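Local coordinates for protein farnesyl diphosphate synthase (Rhodobacter capsulatus, PDB 3M0G) that probably condenses farnesyl diphosphate with isopentenyl diphosphate, using magnesium, to make geranylgeranyl diphosphate for carotenoid and diterpene biosynthesis, at residues R6-M18 with A38-E51. Residues are numbered along the deposited sequence; the frame is centred on the assembly and turned at random.
Sequences RLKEVQDAVETAM and AQGGKRLRAFLAIE. Unlike the reference sequence in segment 6-18: Ala13 (reference Gly), Thr16 (reference Ala).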
loop_
_atom_site.group_PDB
_atom_site.type_symbol
_atom_site.label_atom_id
_atom_site.label_comp_id
_atom_site.label_asym_id
_atom_site.label_seq_id
_atom_site.Cartn_x
_atom_site.Cartn_y
_atom_site.Cartn_z
ATOM N N ARG B 6 17.837 18.882 16.943
ATOM C CA ARG B 6 16.555 18.804 16.249
ATOM C C ARG B 6 16.323 17.403 15.673
ATOM O O ARG B 6 15.213 16.871 15.735
ATOM C CB ARG B 6 16.468 19.874 15.151
ATOM C CG ARG B 6 15.076 20.058 14.548
ATOM C CD ARG B 6 14.066 20.531 15.590
ATOM N NE ARG B 6 12.695 20.210 15.206
ATOM C CZ ARG B 6 11.831 21.073 14.678
ATOM N NH1 ARG B 6 10.609 20.666 14.365
ATOM N NH2 ARG B 6 12.181 22.330 14.439
ATOM N N LEU B 7 17.384 16.811 15.134
ATOM C CA LEU B 7 17.340 15.466 14.585
ATOM C C LEU B 7 17.035 14.459 15.689
ATOM O O LEU B 7 16.239 13.539 15.499
ATOM C CB LEU B 7 18.681 15.143 13.920
ATOM C CG LEU B 7 18.778 14.147 12.764
ATOM C CD1 LEU B 7 17.500 14.072 11.920
ATOM C CD2 LEU B 7 20.000 14.498 11.892
ATOM N N LYS B 8 17.657 14.670 16.846
ATOM C CA LYS B 8 17.483 13.812 18.015
ATOM C C LYS B 8 16.071 13.929 18.599
ATOM O O LYS B 8 15.482 12.918 18.996
ATOM C CB LYS B 8 18.525 14.160 19.082
ATOM C CG LYS B 8 19.263 12.966 19.677
ATOM C CD LYS B 8 18.399 12.139 20.624
ATOM C CE LYS B 8 19.148 10.898 21.101
ATOM N NZ LYS B 8 18.230 9.899 21.714
ATOM N N GLU B 9 15.540 15.157 18.644
ATOM C CA GLU B 9 14.168 15.411 19.105
ATOM C C GLU B 9 13.132 14.697 18.232
ATOM O O GLU B 9 12.180 14.103 18.753
ATOM C CB GLU B 9 13.869 16.918 19.163
ATOM C CG GLU B 9 14.536 17.650 20.323
ATOM C CD GLU B 9 14.406 19.175 20.246
ATOM O OE1 GLU B 9 15.455 19.863 20.345
ATOM O OE2 GLU B 9 13.270 19.687 20.091
ATOM N N VAL B 10 13.334 14.750 16.910
ATOM C CA VAL B 10 12.462 14.075 15.947
ATOM C C VAL B 10 12.546 12.550 16.082
ATOM O O VAL B 10 11.515 11.890 16.125
ATOM C CB VAL B 10 12.728 14.532 14.476
ATOM C CG1 VAL B 10 12.184 13.529 13.463
ATOM C CG2 VAL B 10 12.119 15.914 14.218
ATOM N N GLN B 11 13.760 12.003 16.166
ATOM C CA GLN B 11 13.930 10.553 16.380
ATOM C C GLN B 11 13.146 10.028 17.600
ATOM O O GLN B 11 12.386 9.054 17.491
ATOM C CB GLN B 11 15.412 10.184 16.506
ATOM C CG GLN B 11 16.173 10.230 15.200
ATOM C CD GLN B 11 17.670 10.449 15.369
ATOM O OE1 GLN B 11 18.167 10.711 16.468
ATOM N NE2 GLN B 11 18.391 10.350 14.275
ATOM N N ASP B 12 13.314 10.700 18.738
ATOM C CA ASP B 12 12.683 10.315 20.006
ATOM C C ASP B 12 11.162 10.412 19.950
ATOM O O ASP B 12 10.459 9.582 20.521
ATOM C CB ASP B 12 13.152 11.229 21.144
ATOM C CG ASP B 12 14.600 11.007 21.544
ATOM O OD1 ASP B 12 15.192 9.948 21.256
ATOM O OD2 ASP B 12 15.150 11.918 22.188
ATOM N N ALA B 13 10.668 11.457 19.291
ATOM C CA ALA B 13 9.242 11.688 19.188
ATOM C C ALA B 13 8.640 10.642 18.264
ATOM O O ALA B 13 7.600 10.067 18.579
ATOM C CB ALA B 13 8.966 13.088 18.681
ATOM N N VAL B 14 9.319 10.375 17.146
ATOM C CA VAL B 14 8.839 9.384 16.179
ATOM C C VAL B 14 8.853 7.970 16.735
ATOM O O VAL B 14 7.889 7.234 16.540
ATOM C CB VAL B 14 9.589 9.443 14.838
ATOM C CG1 VAL B 14 9.124 8.310 13.903
ATOM C CG2 VAL B 14 9.351 10.778 14.171
ATOM N N GLU B 15 9.931 7.592 17.424
ATOM C CA GLU B 15 10.018 6.266 18.039
ATOM C C GLU B 15 8.855 5.963 18.981
ATOM O O GLU B 15 8.305 4.865 18.951
ATOM C CB GLU B 15 11.366 6.069 18.751
ATOM C CG GLU B 15 11.607 4.657 19.278
ATOM C CD GLU B 15 12.101 3.678 18.215
ATOM O OE1 GLU B 15 11.887 3.914 17.006
ATOM O OE2 GLU B 15 12.718 2.661 18.603
ATOM N N THR B 16 8.475 6.948 19.803
ATOM C CA THR B 16 7.402 6.800 20.767
ATOM C C THR B 16 6.060 6.706 20.058
ATOM O O THR B 16 5.259 5.816 20.345
ATOM C CB THR B 16 7.368 8.008 21.766
ATOM O OG1 THR B 16 8.673 8.223 22.303
ATOM C CG2 THR B 16 6.391 7.754 22.909
ATOM N N ALA B 17 5.833 7.632 19.130
ATOM C CA ALA B 17 4.588 7.705 18.388
ATOM C C ALA B 17 4.366 6.451 17.544
ATOM O O ALA B 17 3.264 5.897 17.550
ATOM C CB ALA B 17 4.563 8.953 17.518
HETATM N N MSE B 18 5.412 6.001 16.845
HETATM C CA MSE B 18 5.319 4.794 16.010
HETATM C C MSE B 18 4.967 3.549 16.815
HETATM O O MSE B 18 4.069 2.794 16.430
HETATM C CB MSE B 18 6.603 4.554 15.226
HETATM C CG MSE B 18 6.503 3.346 14.300
HETATM SE SE MSE B 18 5.400 3.754 12.779
HETATM C CE MSE B 18 6.722 4.732 11.715
ATOM N N ALA B 38 9.791 -1.086 12.095
ATOM C CA ALA B 38 9.610 0.352 12.218
ATOM C C ALA B 38 10.404 0.996 13.356
ATOM O O ALA B 38 10.335 2.202 13.534
ATOM C CB ALA B 38 8.112 0.670 12.344
ATOM N N GLN B 39 11.158 0.191 14.110
ATOM C CA GLN B 39 11.977 0.670 15.224
ATOM C C GLN B 39 13.286 1.259 14.705
ATOM O O GLN B 39 13.897 0.714 13.775
ATOM C CB GLN B 39 12.292 -0.475 16.203
ATOM C CG GLN B 39 11.219 -0.767 17.238
ATOM C CD GLN B 39 11.344 -2.155 17.896
ATOM O OE1 GLN B 39 12.427 -2.757 17.941
ATOM N NE2 GLN B 39 10.233 -2.651 18.423
ATOM N N GLY B 40 13.708 2.369 15.304
ATOM C CA GLY B 40 15.030 2.944 15.037
ATOM C C GLY B 40 15.180 3.616 13.684
ATOM O O GLY B 40 14.189 3.904 13.016
ATOM N N GLY B 41 16.426 3.859 13.285
ATOM C CA GLY B 41 16.725 4.592 12.057
ATOM C C GLY B 41 16.962 6.064 12.347
ATOM O O GLY B 41 16.514 6.581 13.379
ATOM N N LYS B 42 17.659 6.735 11.430
ATOM C CA LYS B 42 18.028 8.138 11.604
ATOM C C LYS B 42 16.827 9.074 11.424
ATOM O O LYS B 42 16.861 10.234 11.855
ATOM C CB LYS B 42 19.195 8.517 10.676
ATOM C CG LYS B 42 18.782 8.804 9.244
ATOM C CD LYS B 42 19.927 8.726 8.238
ATOM C CE LYS B 42 19.413 9.208 6.884
ATOM N NZ LYS B 42 19.837 8.361 5.748
ATOM N N ARG B 43 15.765 8.558 10.801
ATOM C CA ARG B 43 14.483 9.262 10.668
ATOM C C ARG B 43 14.557 10.487 9.734
ATOM O O ARG B 43 13.862 11.476 9.975
ATOM C CB ARG B 43 13.913 9.668 12.061
ATOM C CG ARG B 43 13.739 8.536 13.095
ATOM C CD ARG B 43 12.869 7.347 12.594
ATOM N NE ARG B 43 12.318 6.528 13.687
ATOM C CZ ARG B 43 11.545 5.446 13.526
ATOM N NH1 ARG B 43 11.194 5.025 12.311
ATOM N NH2 ARG B 43 11.102 4.777 14.589
ATOM N N LEU B 44 15.394 10.429 8.688
ATOM C CA LEU B 44 15.545 11.566 7.733
ATOM C C LEU B 44 14.204 12.048 7.171
ATOM O O LEU B 44 13.918 13.235 7.155
ATOM C CB LEU B 44 16.499 11.228 6.568
ATOM C CG LEU B 44 16.667 12.244 5.408
ATOM C CD1 LEU B 44 17.123 13.606 5.894
ATOM C CD2 LEU B 44 17.601 11.717 4.317
ATOM N N ARG B 45 13.386 11.108 6.724
ATOM C CA ARG B 45 12.145 11.427 6.037
ATOM C C ARG B 45 11.134 12.060 6.991
ATOM O O ARG B 45 10.560 13.115 6.697
ATOM C CB ARG B 45 11.623 10.178 5.343
ATOM C CG ARG B 45 12.583 9.741 4.238
ATOM C CD ARG B 45 12.339 8.301 3.779
ATOM N NE ARG B 45 13.385 7.861 2.856
ATOM C CZ ARG B 45 14.596 7.432 3.231
ATOM N NH1 ARG B 45 14.941 7.390 4.512
ATOM N NH2 ARG B 45 15.476 7.058 2.316
ATOM N N ALA B 46 10.964 11.429 8.151
ATOM C CA ALA B 46 10.121 11.952 9.213
ATOM C C ALA B 46 10.592 13.362 9.581
ATOM O O ALA B 46 9.784 14.251 9.849
ATOM C CB ALA B 46 10.184 11.044 10.405
ATOM N N PHE B 47 11.910 13.571 9.537
ATOM C CA PHE B 47 12.483 14.862 9.862
ATOM C C PHE B 47 12.088 15.901 8.808
ATOM O O PHE B 47 11.629 16.974 9.141
ATOM C CB PHE B 47 14.003 14.738 10.021
ATOM C CG PHE B 47 14.691 16.020 10.350
ATOM C CD1 PHE B 47 14.821 16.438 11.673
ATOM C CD2 PHE B 47 15.239 16.801 9.340
ATOM C CE1 PHE B 47 15.475 17.629 11.985
ATOM C CE2 PHE B 47 15.903 17.995 9.642
ATOM C CZ PHE B 47 16.019 18.406 10.961
ATOM N N LEU B 48 12.217 15.551 7.536
ATOM C CA LEU B 48 11.835 16.420 6.419
ATOM C C LEU B 48 10.351 16.807 6.370
ATOM O O LEU B 48 10.007 17.930 5.951
ATOM C CB LEU B 48 12.217 15.762 5.088
ATOM C CG LEU B 48 13.699 15.693 4.700
ATOM C CD1 LEU B 48 13.791 14.894 3.403
ATOM C CD2 LEU B 48 14.261 17.064 4.486
ATOM N N ALA B 49 9.494 15.900 6.819
ATOM C CA ALA B 49 8.063 16.143 6.876
ATOM C C ALA B 49 7.794 17.163 7.958
ATOM O O ALA B 49 7.126 18.177 7.728
ATOM C CB ALA B 49 7.310 14.842 7.181
ATOM N N ILE B 50 8.335 16.893 9.143
ATOM C CA ILE B 50 8.132 17.782 10.297
ATOM C C ILE B 50 8.753 19.164 10.097
ATOM O O ILE B 50 8.229 20.196 10.595
ATOM C CB ILE B 50 8.682 17.132 11.597
ATOM C CG1 ILE B 50 7.777 15.960 12.012
ATOM C CG2 ILE B 50 8.770 18.172 12.735
ATOM C CD1 ILE B 50 8.414 14.932 12.972
ATOM N N GLU B 51 9.905 19.175 9.427
ATOM C CA GLU B 51 10.635 20.400 9.225
ATOM C C GLU B 51 9.980 21.259 8.161
ATOM O O GLU B 51 9.945 22.472 8.270
ATOM C CB GLU B 51 12.092 20.113 8.889
ATOM C CG GLU B 51 12.870 19.438 10.020
ATOM C CD GLU B 51 12.704 20.109 11.367
ATOM O OE1 GLU B 51 13.235 21.233 11.565
ATOM O OE2 GLU B 51 12.047 19.504 12.246
HETATM O O HOH W 1 13.315 6.719 16.279
#
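Glu15 leaves helix 3-23 with CG anti to the backbone N (chi1 -173°) and bends at chi2, while Arg43 starts with CG anti to its carbonyl carbon and also bends at chi2; the two turns bring carboxylate and guanidinium together. Glu15 OE1 lies at the guanidinium edge, 2.7 Å from Arg43 NH2, in a salt bridge whose hydrogen bond is bent and weak. The same oxygen takes a nearly straight bond, met on its syn side, from Gly40 N at 2.9 Å. A water adds a third bond to Glu15 OE1, accepts from Arg43 NE and donates to Gln11 O. Val14 CG1 covers one guanidinium face and Gly40 O the opposite one; Arg43 NH2 also binds Ala38 O (2.9 Å), and NH1 forms a salt bridge with Glu71, so two carboxylates probably share the buried positive charge. Gln11, extended beyond CG, lays its aliphatic part on Arg43 CG, and its NE2 donates to Lys42 O (2.9 Å, 162°), which lies in the amide plane. In this mainly helical prenyl synthase fold, Arg43 is the N-cap residue of helix 44-55; the axes of segments 6-18 and 44-51 run at 104° and approach to 9.5 Å. There Val10 enters as a knob among Ala46, Phe47, Ile50 and Glu51, its CG2 3.7 Å from Phe47 CD1. Leu7 CD1 makes a CH-pi contact over the Phe47 face, 4.0 Å from the centroid, and Arg6 CG touches the ring edge. Glu51 OE2 sits over the Arg6 guanidinium face, 2.8 Å from NH1, a salt bridge of charges alone, the guanidinium nearly perpendicular to the carboxylate. At the other end, Met18 CG packs on Ala38 CB.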